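Local coordinates for protein apoptosis regulator Bcl-2 homolog (Murid herpesvirus 4, PDB 4MI8) that protects infected cells from apoptosis and suppresses host autophagy by binding Beclin 1, and also interacts with the host proteins BAK1 and BAX, at residues Arg51-Asp54 with Ser55-Ala59; Val83-Ser86 with Gly87-Val90; Val95-Tyr98 with Val99-Val103; Leu115-Asp118 with Cys119-Phe123. All coordinates share one frame; numbering follows the deposited sequence.

Overall arrangement
All four contacts are local, each joining neighbouring turns or a helix end within a single-chain helical Bcl-2 fold. Interaction 1, at the end of helix 33-56, is a surface contact. Interaction 2 caps the start of helix 86-103 and is partly buried; both lie beside the bound Beclin 1 peptide. Interaction 3 is a buried contact on the same helix 86-103, its centre about 18 Å from that of interaction 2. Interaction 4, on helix 111-126, touches interaction 3 directly, chiefly through L116, M120, G96 and C100. Tyrosine packing and the hydrogen bonds of a fraying helix end mark interaction 1, capping and charge interaction 2; interaction 4 keeps regular helical bonding, while interaction 3 widens into a pi-type turn and carries a salt bridge.

Interaction 1. Residues Arg51-Asp54 with Ser55-Ala59; sequences RHYD and SVYRA. With SO4 (sulfate ion), chain E.
Y53 and Y57 meet at the end of helix 33-56, where the chain leaves the helix for a loop. Their side chains cross at about a right angle. Y57 brings CB over one face of the Y53 ring, 4.2 Å from its centroid, in a CH-pi contact, while its CD2 lies 3.8 Å from Y53 CE2; the two ring planes are inclined at 51°. With CG anti to its backbone N (chi1 176°), the Y53 ring runs past Y57 and delivers its hydroxyl to the next part of the loop, where OH donates to A59 O over 2.8 Å. The same residue also holds the backbone: Y53 O accepts from V56 N at 3.1 Å and from Y57 N at 2.9 Å.

S55 shows a second double grip. Its N and its OG reach H52 O from the same face of the carbonyl plane, OG at 3.1 Å, so the hydroxyl folds back on its own helix. Beyond Y57, R58 N and A59 N each donate a hydrogen bond to a sulfate ion, A59 N lying 2.7 Å from O2; this ion, probably from the crystallisation liquor, is also bonded by the bound peptide. Y61 sets its ring edge-to-face with Y53, and the Beclin 1 peptide packs on H52, Y53, V56 and Y57. The arrangement is that of a helix C-terminus unwinding into a loop at the BH3-binding groove of a Bcl-2 protein.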
loop_
_atom_site.group_PDB
_atom_site.type_symbol
_atom_site.label_atom_id
_atom_site.label_comp_id
_atom_site.label_asym_id
_atom_site.label_seq_id
_atom_site.Cartn_x
_atom_site.Cartn_y
_atom_site.Cartn_z
ATOM N N ARG A 51 12.368 4.161 2.331
ATOM C CA ARG A 51 13.761 4.550 2.555
ATOM C C ARG A 51 14.614 4.227 1.322
ATOM O O ARG A 51 15.481 4.983 0.944
ATOM C CB ARG A 51 14.389 3.803 3.708
ATOM C CG ARG A 51 14.111 4.344 5.080
ATOM C CD ARG A 51 14.831 3.487 6.131
ATOM N NE ARG A 51 16.292 3.690 6.144
ATOM C CZ ARG A 51 16.908 4.680 6.793
ATOM N NH1 ARG A 51 16.184 5.564 7.475
ATOM N NH2 ARG A 51 18.240 4.791 6.761
ATOM N N HIS A 52 14.352 3.109 0.675
ATOM C CA HIS A 52 15.120 2.834 -0.571
ATOM C C HIS A 52 14.734 3.781 -1.678
ATOM O O HIS A 52 15.581 4.249 -2.407
ATOM C CB HIS A 52 14.857 1.411 -1.061
ATOM C CG HIS A 52 15.356 0.344 -0.135
ATOM N ND1 HIS A 52 16.674 0.050 -0.006
ATOM C CD2 HIS A 52 14.683 -0.551 0.652
ATOM C CE1 HIS A 52 16.836 -0.940 0.877
ATOM N NE2 HIS A 52 15.623 -1.307 1.297
ATOM N N TYR A 53 13.433 4.044 -1.840
ATOM C CA TYR A 53 13.037 4.997 -2.837
ATOM C C TYR A 53 13.754 6.331 -2.596
ATOM O O TYR A 53 14.335 6.887 -3.528
ATOM C CB TYR A 53 11.521 5.187 -2.836
ATOM C CG TYR A 53 11.041 6.259 -3.823
ATOM C CD1 TYR A 53 11.004 7.595 -3.428
ATOM C CD2 TYR A 53 10.526 5.923 -5.087
ATOM C CE1 TYR A 53 10.593 8.590 -4.323
ATOM C CE2 TYR A 53 10.047 6.922 -5.996
ATOM C CZ TYR A 53 10.098 8.237 -5.586
ATOM O OH TYR A 53 9.669 9.261 -6.381
ATOM N N ASP A 54 13.677 6.841 -1.379
ATOM C CA ASP A 54 14.208 8.135 -1.010
ATOM C C ASP A 54 15.711 8.211 -1.138
ATOM O O ASP A 54 16.230 9.268 -1.229
ATOM C CB ASP A 54 13.858 8.503 0.422
ATOM C CG ASP A 54 12.429 8.949 0.596
ATOM O OD1 ASP A 54 11.729 9.184 -0.354
ATOM O OD2 ASP A 54 12.002 9.061 1.717
ATOM N N SER A 55 16.385 7.083 -1.111
ATOM C CA SER A 55 17.826 7.093 -1.197
ATOM C C SER A 55 18.325 7.187 -2.627
ATOM O O SER A 55 19.459 7.411 -2.848
ATOM C CB SER A 55 18.434 5.930 -0.446
ATOM O OG SER A 55 18.331 4.751 -1.153
ATOM N N VAL A 56 17.432 7.039 -3.575
ATOM C CA VAL A 56 17.740 6.975 -4.979
ATOM C C VAL A 56 17.120 8.160 -5.659
ATOM O O VAL A 56 17.695 8.712 -6.527
ATOM C CB VAL A 56 17.167 5.687 -5.586
ATOM C CG1 VAL A 56 17.112 5.694 -7.086
ATOM C CG2 VAL A 56 18.002 4.533 -5.156
ATOM N N TYR A 57 15.925 8.542 -5.249
ATOM C CA TYR A 57 15.199 9.570 -5.937
ATOM C C TYR A 57 14.915 10.752 -5.053
ATOM O O TYR A 57 14.600 10.623 -3.907
ATOM C CB TYR A 57 13.926 9.030 -6.560
ATOM C CG TYR A 57 14.095 7.909 -7.545
ATOM C CD1 TYR A 57 14.710 8.101 -8.752
ATOM C CD2 TYR A 57 13.605 6.668 -7.280
ATOM C CE1 TYR A 57 14.853 7.089 -9.643
ATOM C CE2 TYR A 57 13.745 5.657 -8.171
ATOM C CZ TYR A 57 14.380 5.879 -9.347
ATOM O OH TYR A 57 14.504 4.871 -10.220
ATOM N N ARG A 58 15.063 11.928 -5.601
ATOM C CA ARG A 58 14.824 13.135 -4.846
ATOM C C ARG A 58 13.343 13.517 -4.742
ATOM O O ARG A 58 12.891 13.898 -3.668
ATOM C CB ARG A 58 15.667 14.294 -5.399
ATOM C CG ARG A 58 16.212 15.144 -4.278
ATOM C CD ARG A 58 17.592 15.695 -4.598
ATOM N NE ARG A 58 17.629 16.469 -5.854
ATOM C CZ ARG A 58 16.971 17.614 -6.097
ATOM N NH1 ARG A 58 16.172 18.173 -5.179
ATOM N NH2 ARG A 58 17.110 18.203 -7.287
ATOM N N ALA A 59 12.583 13.453 -5.829
ATOM C CA ALA A 59 11.172 13.777 -5.712
ATOM C C ALA A 59 10.406 12.673 -5.017
ATOM O O ALA A 59 10.749 11.486 -5.101
ATOM C CB ALA A 59 10.532 14.103 -7.052
HETATM S S SO4 E . 14.508 13.220 -8.909
HETATM O O1 SO4 E . 14.312 13.002 -10.353
HETATM O O2 SO4 E . 13.295 12.617 -8.309
HETATM O O3 SO4 E . 15.753 12.578 -8.401
HETATM O O4 SO4 E . 14.589 14.638 -8.539
HETATM O O HOH W 1 12.373 11.192 -2.377
#

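Interaction 2. Residues Val83-Ser86 with Gly87-Val90; sequences VINS and GRIV
N85 meets R88 across the first turn of helix 86-103, as the N-cap of that helix. Its OD1 accepts from R88 N at 2.9 Å, the donor lying nearly in line with the side-chain C=O, and so satisfies an amide that has no preceding helical carbonyl to bond. The cap depends on the turn of the asparagine: CG stands between backbone N and carbonyl carbon (chi1 67°), which folds the amide back over the helix start. Regular bonding begins at once, with I89 N giving an almost straight bond to N85 O at 3.1 Å and V90 N reaching S86 O at 2.8 Å.

The arginine side chain bends at chi2 (-59°) and runs across V83 at about a right angle, with V83 CG1 over one face of the guanidinium, 3.3 Å from NH2. That apolar cover leaves the N-H groups to be used around the rim. NH2 forms a salt bridge with D82, NH1 donates to L79 O, and NE forms a salt bridge with an acidic side chain of the bound peptide; N85 ND2 makes a weak hydrogen bond to an acidic side chain there.

N85, S86, G87 and R88 match the NWGR-like motif of the BH1 region, whose arginine in Bcl-2 relatives receives the BH3 aspartate. The chemistry is consistent with a largely buried positive charge, held in place by its own chain and directed at an acid of the ligand.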
loop_
_atom_site.group_PDB
_atom_site.type_symbol
_atom_site.label_atom_id
_atom_site.label_comp_id
_atom_site.label_asym_id
_atom_site.label_seq_id
_atom_site.Cartn_x
_atom_site.Cartn_y
_atom_site.Cartn_z
ATOM N N VAL A 83 5.327 -8.417 -13.168
ATOM C CA VAL A 83 5.461 -9.464 -12.115
ATOM C C VAL A 83 4.618 -9.179 -10.852
ATOM O O VAL A 83 4.318 -8.003 -10.532
ATOM C CB VAL A 83 6.951 -9.691 -11.718
ATOM C CG1 VAL A 83 7.552 -8.453 -11.080
ATOM C CG2 VAL A 83 7.118 -10.908 -10.815
ATOM N N ILE A 84 4.230 -10.260 -10.161
ATOM C CA ILE A 84 3.650 -10.175 -8.811
ATOM C C ILE A 84 4.590 -10.805 -7.793
ATOM O O ILE A 84 4.890 -12.015 -7.842
ATOM C CB ILE A 84 2.315 -10.911 -8.645
ATOM C CG1 ILE A 84 1.454 -10.815 -9.906
ATOM C CG2 ILE A 84 1.621 -10.419 -7.382
ATOM C CD1 ILE A 84 0.543 -9.610 -9.987
ATOM N N ASN A 85 5.060 -9.975 -6.875
ATOM C CA ASN A 85 5.800 -10.497 -5.745
ATOM C C ASN A 85 5.510 -9.640 -4.528
ATOM O O ASN A 85 4.756 -8.664 -4.612
ATOM C CB ASN A 85 7.289 -10.647 -6.068
ATOM C CG ASN A 85 7.994 -9.306 -6.282
ATOM O OD1 ASN A 85 7.623 -8.287 -5.715
ATOM N ND2 ASN A 85 9.033 -9.314 -7.106
ATOM N N SER A 86 6.067 -9.989 -3.381
ATOM C CA SER A 86 5.638 -9.276 -2.193
ATOM C C SER A 86 6.200 -7.874 -2.132
ATOM O O SER A 86 5.630 -7.034 -1.501
ATOM C CB SER A 86 5.974 -10.076 -0.950
ATOM O OG SER A 86 7.367 -10.307 -0.940
ATOM N N GLY A 87 7.305 -7.620 -2.808
ATOM C CA GLY A 87 7.892 -6.311 -2.887
ATOM C C GLY A 87 7.024 -5.372 -3.692
ATOM O O GLY A 87 6.946 -4.153 -3.371
ATOM N N ARG A 88 6.378 -5.887 -4.766
ATOM C CA ARG A 88 5.403 -5.051 -5.515
ATOM C C ARG A 88 4.197 -4.776 -4.642
ATOM O O ARG A 88 3.641 -3.644 -4.553
ATOM C CB ARG A 88 4.995 -5.706 -6.845
ATOM C CG ARG A 88 6.109 -5.953 -7.860
ATOM C CD ARG A 88 6.813 -4.648 -8.261
ATOM N NE ARG A 88 7.941 -4.959 -9.152
ATOM C CZ ARG A 88 7.817 -5.085 -10.485
ATOM N NH1 ARG A 88 6.625 -4.905 -11.081
ATOM N NH2 ARG A 88 8.882 -5.389 -11.231
ATOM N N ILE A 89 3.732 -5.806 -3.967
ATOM C CA ILE A 89 2.709 -5.543 -2.961
ATOM C C ILE A 89 3.090 -4.474 -1.891
ATOM O O ILE A 89 2.251 -3.595 -1.527
ATOM C CB ILE A 89 2.312 -6.834 -2.282
ATOM C CG1 ILE A 89 1.792 -7.759 -3.428
ATOM C CG2 ILE A 89 1.281 -6.511 -1.164
ATOM C CD1 ILE A 89 1.328 -9.127 -3.000
ATOM N N VAL A 90 4.317 -4.509 -1.369
ATOM C CA VAL A 90 4.631 -3.525 -0.380
ATOM C C VAL A 90 4.590 -2.123 -1.022
ATOM O O VAL A 90 4.120 -1.197 -0.445
ATOM C CB VAL A 90 6.054 -3.763 0.153
ATOM C CG1 VAL A 90 6.523 -2.556 0.995
ATOM C CG2 VAL A 90 6.110 -5.097 0.890
#

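Interaction 3. Residues Val95-Tyr98 with Val99-Val103; sequences VGRY and VCEEV
Near its C-terminal end the central helix of the Bcl-2 fold, helix 86-103, loosens into a wider pi-type turn, and there Y98 packs against E102 and V103. E102 CB lies over one face of the tyrosine ring, 4.2 Å from its centroid, in a CH-pi contact, and the two side chains cross at about a right angle. Y98 CE2 touches V103 CG2 at 4.0 Å. A chi1 of -175° swings the ring beside the carbonyl carbon of Y98 and so toward these later residues.

Regular bonding persists before the change: V99 N meets V95 O at 3.0 Å in a nearly straight bond, and C100 N meets G96 O. Then it becomes irregular. E101 N still bonds R97 O, but its second bond, to Y98 O, is weak, as is that of E102 N to the same oxygen; V103 N bonds V99 O.

On another side of the helix R97 NH1 and E101 OE1 stand 3.5 Å apart, a salt bridge of charges alone, since the oxygen lies well out of the guanidinium plane. A water also bridges the two side chains, accepting from R97 NH1 and donating to E101 OE2 at 2.9 Å. The stronger polar partner of R97 is D94, in a salt bridge to NH2.

Around the contact, V95 faces helix 68-81, C100 faces helix 8-23, and R97 and Y98 turn toward helix 33-56, where Y98 packs on R50 and the R50 guanidinium lies close to that of R97, with D94 as counter-charge.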
loop_
_atom_site.group_PDB
_atom_site.type_symbol
_atom_site.label_atom_id
_atom_site.label_comp_id
_atom_site.label_asym_id
_atom_site.label_seq_id
_atom_site.Cartn_x
_atom_site.Cartn_y
_atom_site.Cartn_z
ATOM N N VAL A 95 2.149 3.232 -1.760
ATOM C CA VAL A 95 1.354 4.244 -2.520
ATOM C C VAL A 95 0.091 4.653 -1.766
ATOM O O VAL A 95 -0.208 5.883 -1.607
ATOM C CB VAL A 95 1.024 3.772 -3.934
ATOM C CG1 VAL A 95 -0.045 4.683 -4.531
ATOM C CG2 VAL A 95 2.362 3.630 -4.736
ATOM N N GLY A 96 -0.648 3.656 -1.258
ATOM C CA GLY A 96 -1.878 3.965 -0.467
ATOM C C GLY A 96 -1.519 4.754 0.805
ATOM O O GLY A 96 -2.288 5.625 1.229
ATOM N N ARG A 97 -0.375 4.455 1.437
ATOM C CA ARG A 97 0.028 5.198 2.616
ATOM C C ARG A 97 0.343 6.640 2.283
ATOM O O ARG A 97 0.010 7.525 3.066
ATOM C CB ARG A 97 1.254 4.581 3.272
ATOM C CG ARG A 97 1.705 5.332 4.512
ATOM C CD ARG A 97 2.870 4.653 5.299
ATOM N NE ARG A 97 4.108 4.600 4.513
ATOM C CZ ARG A 97 5.213 5.315 4.809
ATOM N NH1 ARG A 97 5.269 6.096 5.877
ATOM N NH2 ARG A 97 6.313 5.201 4.095
ATOM N N TYR A 98 1.013 6.863 1.129
ATOM C CA TYR A 98 1.324 8.210 0.666
ATOM C C TYR A 98 -0.000 8.969 0.496
ATOM O O TYR A 98 -0.143 10.047 1.060
ATOM C CB TYR A 98 2.053 8.224 -0.693
ATOM C CG TYR A 98 2.464 9.660 -1.087
ATOM C CD1 TYR A 98 3.663 10.209 -0.598
ATOM C CD2 TYR A 98 1.649 10.482 -1.909
ATOM C CE1 TYR A 98 4.055 11.519 -0.903
ATOM C CE2 TYR A 98 2.042 11.797 -2.232
ATOM C CZ TYR A 98 3.257 12.300 -1.721
ATOM O OH TYR A 98 3.727 13.582 -1.973
ATOM N N VAL A 99 -0.929 8.441 -0.308
ATOM C CA VAL A 99 -2.204 9.114 -0.536
ATOM C C VAL A 99 -2.851 9.535 0.815
ATOM O O VAL A 99 -3.090 10.734 1.044
ATOM C CB VAL A 99 -3.202 8.274 -1.333
ATOM C CG1 VAL A 99 -4.535 9.028 -1.422
ATOM C CG2 VAL A 99 -2.656 7.992 -2.713
ATOM N N CYS A 100 -3.061 8.590 1.728
ATOM C CA CYS A 100 -3.572 8.948 3.061
ATOM C C CYS A 100 -2.775 10.044 3.713
ATOM O O CYS A 100 -3.358 10.916 4.326
ATOM C CB CYS A 100 -3.568 7.796 4.031
ATOM S SG CYS A 100 -4.721 6.512 3.554
ATOM N N GLU A 101 -1.467 9.981 3.676
ATOM C CA GLU A 101 -0.693 10.793 4.574
ATOM C C GLU A 101 -0.356 12.163 4.009
ATOM O O GLU A 101 0.127 13.010 4.721
ATOM C CB GLU A 101 0.583 10.066 5.014
ATOM C CG GLU A 101 0.421 8.996 6.065
ATOM C CD GLU A 101 1.722 8.363 6.505
ATOM O OE1 GLU A 101 2.729 8.474 5.834
ATOM O OE2 GLU A 101 1.753 7.738 7.537
ATOM N N GLU A 102 -0.599 12.374 2.730
ATOM C CA GLU A 102 -0.228 13.633 2.118
ATOM C C GLU A 102 -1.152 14.193 1.098
ATOM O O GLU A 102 -1.070 15.351 0.814
ATOM C CB GLU A 102 1.127 13.557 1.480
ATOM C CG GLU A 102 2.181 14.241 2.310
ATOM C CD GLU A 102 3.055 13.270 3.003
ATOM O OE1 GLU A 102 3.218 12.175 2.470
ATOM O OE2 GLU A 102 3.575 13.587 4.067
ATOM N N VAL A 103 -2.006 13.378 0.528
ATOM C CA VAL A 103 -2.965 13.869 -0.411
ATOM C C VAL A 103 -4.300 14.118 0.272
ATOM O O VAL A 103 -4.707 15.252 0.373
ATOM C CB VAL A 103 -3.084 12.944 -1.588
ATOM C CG1 VAL A 103 -4.203 13.372 -2.493
ATOM C CG2 VAL A 103 -1.773 12.916 -2.324
HETATM O O HOH W 2 3.706 5.913 8.669
#

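Interaction 4. Residues Leu115-Asp118 with Cys119-Phe123; sequences LLND and CMTHF
L115, L116 and N117 hand their carbonyls to C119, M120 and T121 in regular alpha-helical i to i+4 bonds, M120 N lying 2.9 Å from L116 O. The helix is 111-126, which pairs with the preceding helix 86-103 as the central helical hairpin of the Bcl-2 fold.

Among the side chains, T121 doubles the backbone grip on N117. Both its N and its OG1 donate to N117 O, each at 2.7 Å, the hydroxyl coming from above the carbonyl plane while the amide arrives nearly end-on. OG1 reaches back because it is anti to its own carbonyl carbon (chi1 -57°). With its hydrogen directed at N117 O, the hydroxyl also lies 2.9 Å from N117 OD1, the two side chains running side by side in one direction. The carboxamide is fixed at its other end, where ND2 bonds the hydroxyl of T16 on helix 8-23.

D118 and H122 run alongside each other on a more exposed face. The place of the D118 carbonyl oxygen is less certain, so its short bond to H122 N is doubtful.

The inward face belongs to L116 and M120, which point the same way, toward helices 68-81 and 86-103. V99 and C100 meet L116, while F92 and F93 meet M120. Here L116 CD1 touches M120 SD at 4.1 Å, and that sulfur rests 3.7 Å from CA of G96, at a spot on helix 86-103 with no side chain.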
loop_
_atom_site.group_PDB
_atom_site.type_symbol
_atom_site.label_atom_id
_atom_site.label_comp_id
_atom_site.label_asym_id
_atom_site.label_seq_id
_atom_site.Cartn_x
_atom_site.Cartn_y
_atom_site.Cartn_z
ATOM N N LEU A 115 -13.072 5.633 -0.657
ATOM C CA LEU A 115 -12.836 5.395 -2.087
ATOM C C LEU A 115 -11.444 4.792 -2.339
ATOM O O LEU A 115 -11.260 3.808 -3.089
ATOM C CB LEU A 115 -12.901 6.753 -2.759
ATOM C CG LEU A 115 -13.456 6.791 -4.148
ATOM C CD1 LEU A 115 -14.979 6.548 -4.077
ATOM C CD2 LEU A 115 -13.061 8.170 -4.677
ATOM N N LEU A 116 -10.452 5.380 -1.684
ATOM C CA LEU A 116 -9.098 4.776 -1.627
ATOM C C LEU A 116 -9.160 3.308 -1.139
ATOM O O LEU A 116 -8.597 2.398 -1.772
ATOM C CB LEU A 116 -8.178 5.627 -0.746
ATOM C CG LEU A 116 -6.740 5.098 -0.709
ATOM C CD1 LEU A 116 -6.101 5.067 -2.106
ATOM C CD2 LEU A 116 -5.971 5.938 0.306
ATOM N N ASN A 117 -9.882 3.097 -0.033
ATOM C CA ASN A 117 -10.100 1.761 0.527
ATOM C C ASN A 117 -10.615 0.780 -0.504
ATOM O O ASN A 117 -9.985 -0.255 -0.712
ATOM C CB ASN A 117 -11.015 1.848 1.721
ATOM C CG ASN A 117 -11.013 0.560 2.603
ATOM O OD1 ASN A 117 -10.449 -0.466 2.285
ATOM N ND2 ASN A 117 -11.687 0.636 3.700
ATOM N N ASP A 118 -11.734 1.145 -1.176
ATOM C CA ASP A 118 -12.438 0.313 -2.135
ATOM C C ASP A 118 -11.563 -0.085 -3.265
ATOM O O ASP A 118 -11.444 -1.277 -3.602
ATOM C CB ASP A 118 -13.661 1.052 -2.731
ATOM C CG ASP A 118 -14.800 1.172 -1.752
ATOM O OD1 ASP A 118 -14.638 0.666 -0.615
ATOM O OD2 ASP A 118 -15.855 1.765 -2.113
ATOM N N CYS A 119 -10.998 0.940 -3.893
ATOM C CA CYS A 119 -10.041 0.773 -4.976
ATOM C C CYS A 119 -8.918 -0.216 -4.560
ATOM O O CYS A 119 -8.722 -1.285 -5.255
ATOM C CB CYS A 119 -9.435 2.130 -5.361
ATOM S SG CYS A 119 -8.027 1.999 -6.511
ATOM N N MET A 120 -8.248 0.071 -3.414
ATOM C CA MET A 120 -7.139 -0.836 -2.998
ATOM C C MET A 120 -7.678 -2.209 -2.707
ATOM O O MET A 120 -7.062 -3.201 -3.102
ATOM C CB MET A 120 -6.337 -0.313 -1.799
ATOM C CG MET A 120 -5.456 0.868 -2.152
ATOM S SD MET A 120 -4.601 1.487 -0.668
ATOM C CE MET A 120 -3.443 0.125 -0.441
ATOM N N THR A 121 -8.817 -2.278 -2.025
ATOM C CA THR A 121 -9.423 -3.557 -1.671
ATOM C C THR A 121 -9.911 -4.313 -2.903
ATOM O O THR A 121 -9.844 -5.541 -2.954
ATOM C CB THR A 121 -10.601 -3.371 -0.696
ATOM O OG1 THR A 121 -10.153 -2.673 0.472
ATOM C CG2 THR A 121 -11.172 -4.720 -0.288
ATOM N N HIS A 122 -10.402 -3.574 -3.892
ATOM C CA HIS A 122 -10.917 -4.173 -5.108
ATOM C C HIS A 122 -9.810 -4.660 -5.997
ATOM O O HIS A 122 -9.999 -5.603 -6.796
ATOM C CB HIS A 122 -11.795 -3.181 -5.862
ATOM C CG HIS A 122 -13.064 -2.812 -5.131
ATOM N ND1 HIS A 122 -13.731 -1.669 -5.372
ATOM C CD2 HIS A 122 -13.778 -3.484 -4.141
ATOM C CE1 HIS A 122 -14.817 -1.609 -4.578
ATOM N NE2 HIS A 122 -14.845 -2.721 -3.826
ATOM N N PHE A 123 -8.643 -4.035 -5.880
ATOM C CA PHE A 123 -7.525 -4.392 -6.669
ATOM C C PHE A 123 -6.806 -5.547 -6.012
ATOM O O PHE A 123 -6.444 -6.500 -6.691
ATOM C CB PHE A 123 -6.603 -3.185 -6.881
ATOM C CG PHE A 123 -5.491 -3.470 -7.827
ATOM C CD1 PHE A 123 -4.431 -4.291 -7.427
ATOM C CD2 PHE A 123 -5.536 -2.999 -9.162
ATOM C CE1 PHE A 123 -3.396 -4.630 -8.304
ATOM C CE2 PHE A 123 -4.485 -3.300 -10.032
ATOM C CZ PHE A 123 -3.404 -4.110 -9.608
#